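Local structure of two-domain protein containing predicted PHP-like metal-dependent phosphoesterase (Bacteroides vulgatus ATCC 8482, 3E38) at residues 42-47 with 82-87; 146-151 with 179-184. The protein is a predicted metal-dependent phosphoesterase of the PHP type that binds zinc ions and may act as a 5'-3' exonuclease on DNA or RNA. All coordinates share one frame; numbering follows the deposited sequence.

Overall arrangement
Both contacts pack helix-associated residues around the large mixed sheet that carries the zinc sites, and both segments of interaction 1 precede those of interaction 2 in the chain. Their centres lie about 33 Å apart, with nearest atoms about 22 Å from each other, on opposite sides of the chain's centre. Interaction 1 joins the ends of helices 36-45 and 72-83 beside strands 50-56 and 87-95. Interaction 2 sets the loop before helix 152-159 against helix 176-185, near strand 165-170. Neither touches the metals directly. Each also has residues that reach a different neighbouring subunit, so residues of both contacts also take part in the four-chain assembly.

Interaction 1: residues 42-47 with 82-87; sequences EAYRDG and EKLGIL
Two helix ends, each closed by a Schellman motif, pack together through Tyr44, Leu84 and Ile86. Gly47 and Gly85 both adopt positive phi; in the first turn Gly47 N bonds back to Tyr44 O (3.0 Å), in the second Gly85 N bonds back to Glu82 O and Ile86 N to Ala81 O. The backbones come closest at Tyr44 and Leu84, whose CA atoms are 6.6 Å apart.

Leu84 meets the tyrosine from above: CD2 stands 4.2 Å from the ring centroid and only 3° off the ring normal, a CH-pi contact over the centre of one face. The two side chains cross at about a right angle. With CG of Tyr44 anti to its own nitrogen (chi1 -178°), the ring extends beneath this methyl group, while Leu84 CD1 lies 3.9 Å from Tyr44 CB. Leu84 O also comes near the ring, 3.4 Å from Tyr44 CD1, a van der Waals approach of a carbonyl oxygen to a ring carbon.

Ile86 comes in at the ring's edge: its CD1 lies near the ring plane and sits 3.8 Å from Tyr44 CA, against the helix backbone. Its other branch, CG2, meets Ala43 CB at 4.3 Å. The side-chain packing is apolar, with the phenol hydroxyl directed elsewhere: Tyr44 OH bonds to Arg306 of a second subunit, which also packs on Leu84. Ala43 and Ile86 both pack on Ile51 of strand 50-56. Leu84 touches Val40 and Asp41 of helix 36-45, and after Ile86 the chain enters strand 87-95, where Leu87 bonds through its backbone to Asp49 and Ile51.

Interaction 2: residues 146-151 with 179-184; sequences DTTKWW and IQWCLD
Chi1 of -177° carries the Trp150 indole away from its own backbone nitrogen, and chi1 of -73° places CG of Trp181 anti to its carbonyl carbon, bringing the two rings into an edge-to-face pair. The six-membered ring of Trp150 presents its edge to the five-membered ring of Trp181, with centroids 5.0 Å apart and planes inclined at 66°. Trp150 CE3 is the leading atom, 3.7 Å from Trp181 CD2 and over the middle of that indole. The two side chains head opposite ways, and Trp150 CB lies 3.7 Å from Trp181 CZ2.

The far rim of Trp181 runs along the loop backbone: its CH2 is 3.4 Å from Thr148 O and 3.5 Å from Lys149 O, both oblique to the ring, while Thr148 CG2 approaches the same CH2 at 3.8 Å. The threonine hydroxyl is held from outside by Arg297 of a fourth subunit.

The loop between strand 132-135 and helix 152-159 is thus packed against helix 176-185; Trp150 and Trp181 both touch Ile166 of strand 165-170, and the Thr148 side chain is about 8 Å from that of His137, a zinc ligand. Trp135 lies nearly parallel to Trp181, Lys185 makes a cation-pi contact with Trp150, and Trp150 NE1 bonds to Thr155. The edge-to-face geometry is consistent with dispersion and a modest attraction of the Trp150 C-H edge for the Trp181 pi face; the C-H at Trp181 CH2 may add a weak pull, though both oxygens lie well off its line.

Interaction 1: residues 42-47 with 82-87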
loop_
_atom_site.group_PDB
_atom_site.type_symbol
_atom_site.label_atom_id
_atom_site.label_comp_id
_atom_site.label_asym_id
_atom_site.label_seq_id
_atom_site.Cartn_x
_atom_site.Cartn_y
_atom_site.Cartn_z
ATOM N N GLU B 42 17.357 8.935 5.322
ATOM C CA GLU B 42 16.403 8.893 4.211
ATOM C C GLU B 42 17.070 8.498 2.915
ATOM O O GLU B 42 16.537 7.685 2.175
ATOM C CB GLU B 42 15.744 10.236 4.019
ATOM C CG GLU B 42 14.822 10.641 5.204
ATOM C CD GLU B 42 14.298 12.079 5.058
ATOM O OE1 GLU B 42 14.947 12.908 4.353
ATOM O OE2 GLU B 42 13.268 12.382 5.685
ATOM N N ALA B 43 18.239 9.064 2.663
ATOM C CA ALA B 43 19.005 8.806 1.417
ATOM C C ALA B 43 19.375 7.351 1.352
ATOM O O ALA B 43 19.178 6.676 0.354
ATOM C CB ALA B 43 20.264 9.694 1.317
ATOM N N TYR B 44 19.868 6.858 2.467
ATOM C CA TYR B 44 20.225 5.455 2.570
ATOM C C TYR B 44 19.027 4.595 2.207
ATOM O O TYR B 44 19.053 3.728 1.321
ATOM C CB TYR B 44 20.657 5.112 4.010
ATOM C CG TYR B 44 21.069 3.692 4.152
ATOM C CD1 TYR B 44 22.203 3.228 3.505
ATOM C CD2 TYR B 44 20.318 2.787 4.896
ATOM C CE1 TYR B 44 22.590 1.912 3.598
ATOM C CE2 TYR B 44 20.714 1.452 5.015
ATOM C CZ TYR B 44 21.858 1.039 4.352
ATOM O OH TYR B 44 22.309 -0.242 4.425
ATOM N N ARG B 45 17.973 4.824 2.958
ATOM C CA ARG B 45 16.738 4.025 2.819
ATOM C C ARG B 45 16.188 4.032 1.396
ATOM O O ARG B 45 15.744 3.004 0.886
ATOM C CB ARG B 45 15.682 4.518 3.808
ATOM C CG ARG B 45 14.519 3.605 3.958
ATOM C CD ARG B 45 13.696 3.938 5.240
ATOM N NE ARG B 45 13.189 5.305 5.251
ATOM C CZ ARG B 45 13.452 6.229 6.166
ATOM N NH1 ARG B 45 14.187 5.946 7.238
ATOM N NH2 ARG B 45 12.924 7.438 6.007
ATOM N N ASP B 46 16.276 5.184 0.760
ATOM C CA ASP B 46 15.766 5.382 -0.599
ATOM C C ASP B 46 16.724 4.901 -1.692
ATOM O O ASP B 46 16.470 5.150 -2.872
ATOM C CB ASP B 46 15.497 6.867 -0.924
ATOM C CG ASP B 46 14.369 7.526 -0.091
ATOM O OD1 ASP B 46 13.719 6.870 0.752
ATOM O OD2 ASP B 46 14.149 8.759 -0.323
ATOM N N GLY B 47 17.863 4.341 -1.337
ATOM C CA GLY B 47 18.811 3.825 -2.347
ATOM C C GLY B 47 19.650 4.861 -3.089
ATOM O O GLY B 47 20.132 4.651 -4.212
ATOM N N GLU B 82 29.134 8.410 6.584
ATOM C CA GLU B 82 30.267 7.499 6.418
ATOM C C GLU B 82 29.793 6.112 6.760
ATOM O O GLU B 82 30.003 5.168 6.008
ATOM C CB GLU B 82 31.440 7.895 7.324
ATOM C CG GLU B 82 32.611 6.898 7.370
ATOM C CD GLU B 82 33.712 7.328 8.338
ATOM N N LYS B 83 29.135 5.997 7.901
ATOM C CA LYS B 83 28.678 4.683 8.363
ATOM C C LYS B 83 27.749 4.072 7.327
ATOM O O LYS B 83 27.799 2.912 7.111
ATOM C CB LYS B 83 27.924 4.710 9.714
ATOM C CG LYS B 83 28.703 5.217 10.919
ATOM N N LEU B 84 26.964 4.881 6.638
ATOM C CA LEU B 84 25.908 4.346 5.760
ATOM C C LEU B 84 26.287 4.376 4.320
ATOM O O LEU B 84 25.460 4.094 3.422
ATOM C CB LEU B 84 24.590 5.105 5.941
ATOM C CG LEU B 84 23.936 4.931 7.325
ATOM C CD1 LEU B 84 22.629 5.680 7.347
ATOM C CD2 LEU B 84 23.719 3.488 7.665
ATOM N N GLY B 85 27.535 4.730 4.105
ATOM C CA GLY B 85 28.092 4.744 2.768
ATOM C C GLY B 85 27.499 5.740 1.817
ATOM O O GLY B 85 27.556 5.559 0.607
ATOM N N ILE B 86 26.920 6.799 2.366
ATOM C CA ILE B 86 26.386 7.927 1.558
ATOM C C ILE B 86 27.464 8.986 1.408
ATOM O O ILE B 86 28.148 9.340 2.381
ATOM C CB ILE B 86 25.113 8.582 2.190
ATOM C CG1 ILE B 86 24.050 7.524 2.509
ATOM C CG2 ILE B 86 24.531 9.730 1.308
ATOM C CD1 ILE B 86 23.713 6.560 1.379
ATOM N N LEU B 87 27.634 9.433 0.169
ATOM C CA LEU B 87 28.569 10.495 -0.209
ATOM C C LEU B 87 27.939 11.834 0.104
ATOM O O LEU B 87 26.821 12.107 -0.341
ATOM C CB LEU B 87 28.935 10.454 -1.727
ATOM C CG LEU B 87 29.656 9.198 -2.283
ATOM C CD1 LEU B 87 29.782 9.263 -3.808
ATOM C CD2 LEU B 87 31.031 8.960 -1.648
#

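Interaction 2: residues 146-151 with 179-184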
loop_
_atom_site.group_PDB
_atom_site.type_symbol
_atom_site.label_atom_id
_atom_site.label_comp_id
_atom_site.label_asym_id
_atom_site.label_seq_id
_atom_site.Cartn_x
_atom_site.Cartn_y
_atom_site.Cartn_z
ATOM N N ASP B 146 3.894 34.071 -13.723
ATOM C CA ASP B 146 3.115 33.944 -14.959
ATOM C C ASP B 146 3.889 33.223 -16.031
ATOM O O ASP B 146 3.348 32.457 -16.787
ATOM C CB ASP B 146 2.658 35.311 -15.438
ATOM C CG ASP B 146 1.725 35.984 -14.448
ATOM O OD1 ASP B 146 0.932 35.280 -13.791
ATOM O OD2 ASP B 146 1.770 37.227 -14.324
ATOM N N THR B 147 5.181 33.443 -16.025
ATOM C CA THR B 147 6.057 32.877 -17.025
ATOM C C THR B 147 7.459 32.685 -16.475
ATOM O O THR B 147 7.956 33.543 -15.758
ATOM C CB THR B 147 6.161 33.831 -18.229
ATOM O OG1 THR B 147 4.932 33.829 -18.969
ATOM C CG2 THR B 147 7.268 33.397 -19.132
ATOM N N THR B 148 8.076 31.563 -16.839
ATOM C CA THR B 148 9.458 31.216 -16.428
ATOM C C THR B 148 10.453 31.828 -17.387
ATOM O O THR B 148 10.765 31.265 -18.431
ATOM C CB THR B 148 9.699 29.697 -16.406
ATOM O OG1 THR B 148 8.642 29.073 -15.690
ATOM C CG2 THR B 148 11.043 29.334 -15.758
ATOM N N LYS B 149 10.948 32.998 -17.024
ATOM C CA LYS B 149 11.896 33.714 -17.873
ATOM C C LYS B 149 13.342 33.629 -17.446
ATOM O O LYS B 149 13.706 33.227 -16.302
ATOM C CB LYS B 149 11.533 35.196 -17.928
ATOM C CG LYS B 149 10.132 35.422 -18.400
ATOM C CD LYS B 149 9.697 36.861 -18.284
ATOM C CE LYS B 149 8.281 37.006 -18.859
ATOM N NZ LYS B 149 7.735 38.387 -18.742
ATOM N N TRP B 150 14.129 34.049 -18.431
ATOM C CA TRP B 150 15.592 34.172 -18.369
ATOM C C TRP B 150 15.891 35.655 -18.310
ATOM O O TRP B 150 15.553 36.411 -19.199
ATOM C CB TRP B 150 16.278 33.532 -19.580
ATOM C CG TRP B 150 17.789 33.573 -19.534
ATOM C CD1 TRP B 150 18.579 34.635 -19.862
ATOM C CD2 TRP B 150 18.687 32.505 -19.192
ATOM N NE1 TRP B 150 19.908 34.311 -19.715
ATOM C CE2 TRP B 150 20.006 33.007 -19.312
ATOM C CE3 TRP B 150 18.508 31.185 -18.791
ATOM C CZ2 TRP B 150 21.147 32.228 -19.034
ATOM C CZ3 TRP B 150 19.659 30.400 -18.496
ATOM C CH2 TRP B 150 20.948 30.925 -18.634
ATOM N N TRP B 151 16.509 36.077 -17.228
ATOM C CA TRP B 151 16.790 37.502 -17.039
ATOM C C TRP B 151 18.197 37.883 -17.448
ATOM O O TRP B 151 19.034 37.036 -17.719
ATOM C CB TRP B 151 16.555 37.888 -15.584
ATOM C CG TRP B 151 15.171 37.609 -15.149
ATOM C CD1 TRP B 151 14.497 36.419 -15.256
ATOM C CD2 TRP B 151 14.305 38.493 -14.453
ATOM N NE1 TRP B 151 13.259 36.528 -14.693
ATOM C CE2 TRP B 151 13.114 37.789 -14.188
ATOM C CE3 TRP B 151 14.427 39.799 -14.000
ATOM C CZ2 TRP B 151 12.051 38.362 -13.537
ATOM C CZ3 TRP B 151 13.349 40.376 -13.361
ATOM C CH2 TRP B 151 12.183 39.658 -13.132
ATOM N N ILE B 179 14.819 22.938 -19.700
ATOM C CA ILE B 179 15.385 21.887 -20.549
ATOM C C ILE B 179 16.004 22.574 -21.762
ATOM O O ILE B 179 17.160 22.351 -22.098
ATOM C CB ILE B 179 14.337 20.785 -20.954
ATOM C CG1 ILE B 179 13.844 20.035 -19.712
ATOM C CG2 ILE B 179 14.941 19.788 -21.925
ATOM C CD1 ILE B 179 12.592 19.236 -19.936
ATOM N N GLN B 180 15.239 23.459 -22.362
ATOM C CA GLN B 180 15.673 24.125 -23.589
ATOM C C GLN B 180 16.864 25.018 -23.307
ATOM O O GLN B 180 17.723 25.246 -24.162
ATOM C CB GLN B 180 14.517 24.925 -24.205
ATOM C CG GLN B 180 14.797 25.437 -25.590
ATOM C CD GLN B 180 15.153 24.309 -26.538
ATOM O OE1 GLN B 180 14.463 23.292 -26.600
ATOM N NE2 GLN B 180 16.238 24.486 -27.284
ATOM N N TRP B 181 16.902 25.533 -22.096
ATOM C CA TRP B 181 17.994 26.431 -21.670
ATOM C C TRP B 181 19.275 25.650 -21.581
ATOM O O TRP B 181 20.306 26.057 -22.094
ATOM C CB TRP B 181 17.708 27.110 -20.333
ATOM C CG TRP B 181 16.685 28.164 -20.484
ATOM C CD1 TRP B 181 16.443 28.881 -21.615
ATOM C CD2 TRP B 181 15.837 28.726 -19.470
ATOM N NE1 TRP B 181 15.442 29.797 -21.397
ATOM C CE2 TRP B 181 15.074 29.741 -20.084
ATOM C CE3 TRP B 181 15.672 28.501 -18.128
ATOM C CZ2 TRP B 181 14.137 30.480 -19.395
ATOM C CZ3 TRP B 181 14.748 29.248 -17.442
ATOM C CH2 TRP B 181 13.990 30.211 -18.065
ATOM N N CYS B 182 19.184 24.510 -20.935
ATOM C CA CYS B 182 20.348 23.644 -20.784
ATOM C C CYS B 182 20.830 23.141 -22.137
ATOM O O CYS B 182 22.046 23.038 -22.380
ATOM C CB CYS B 182 20.056 22.464 -19.882
ATOM S SG CYS B 182 19.693 22.921 -18.185
ATOM N N LEU B 183 19.880 22.921 -23.041
ATOM C CA LEU B 183 20.212 22.429 -24.382
ATOM C C LEU B 183 20.934 23.540 -25.149
ATOM O O LEU B 183 21.996 23.314 -25.721
ATOM C CB LEU B 183 19.001 21.910 -25.188
ATOM C CG LEU B 183 18.234 20.696 -24.657
ATOM C CD1 LEU B 183 17.082 20.380 -25.617
ATOM C CD2 LEU B 183 19.118 19.445 -24.413
ATOM N N ASP B 184 20.413 24.753 -25.070
ATOM C CA ASP B 184 21.003 25.881 -25.827
ATOM C C ASP B 184 22.303 26.385 -25.226
ATOM O O ASP B 184 23.214 26.781 -25.938
ATOM C CB ASP B 184 20.043 27.060 -25.896
ATOM C CG ASP B 184 18.760 26.726 -26.641
ATOM O OD1 ASP B 184 18.784 25.802 -27.486
ATOM O OD2 ASP B 184 17.731 27.390 -26.371
#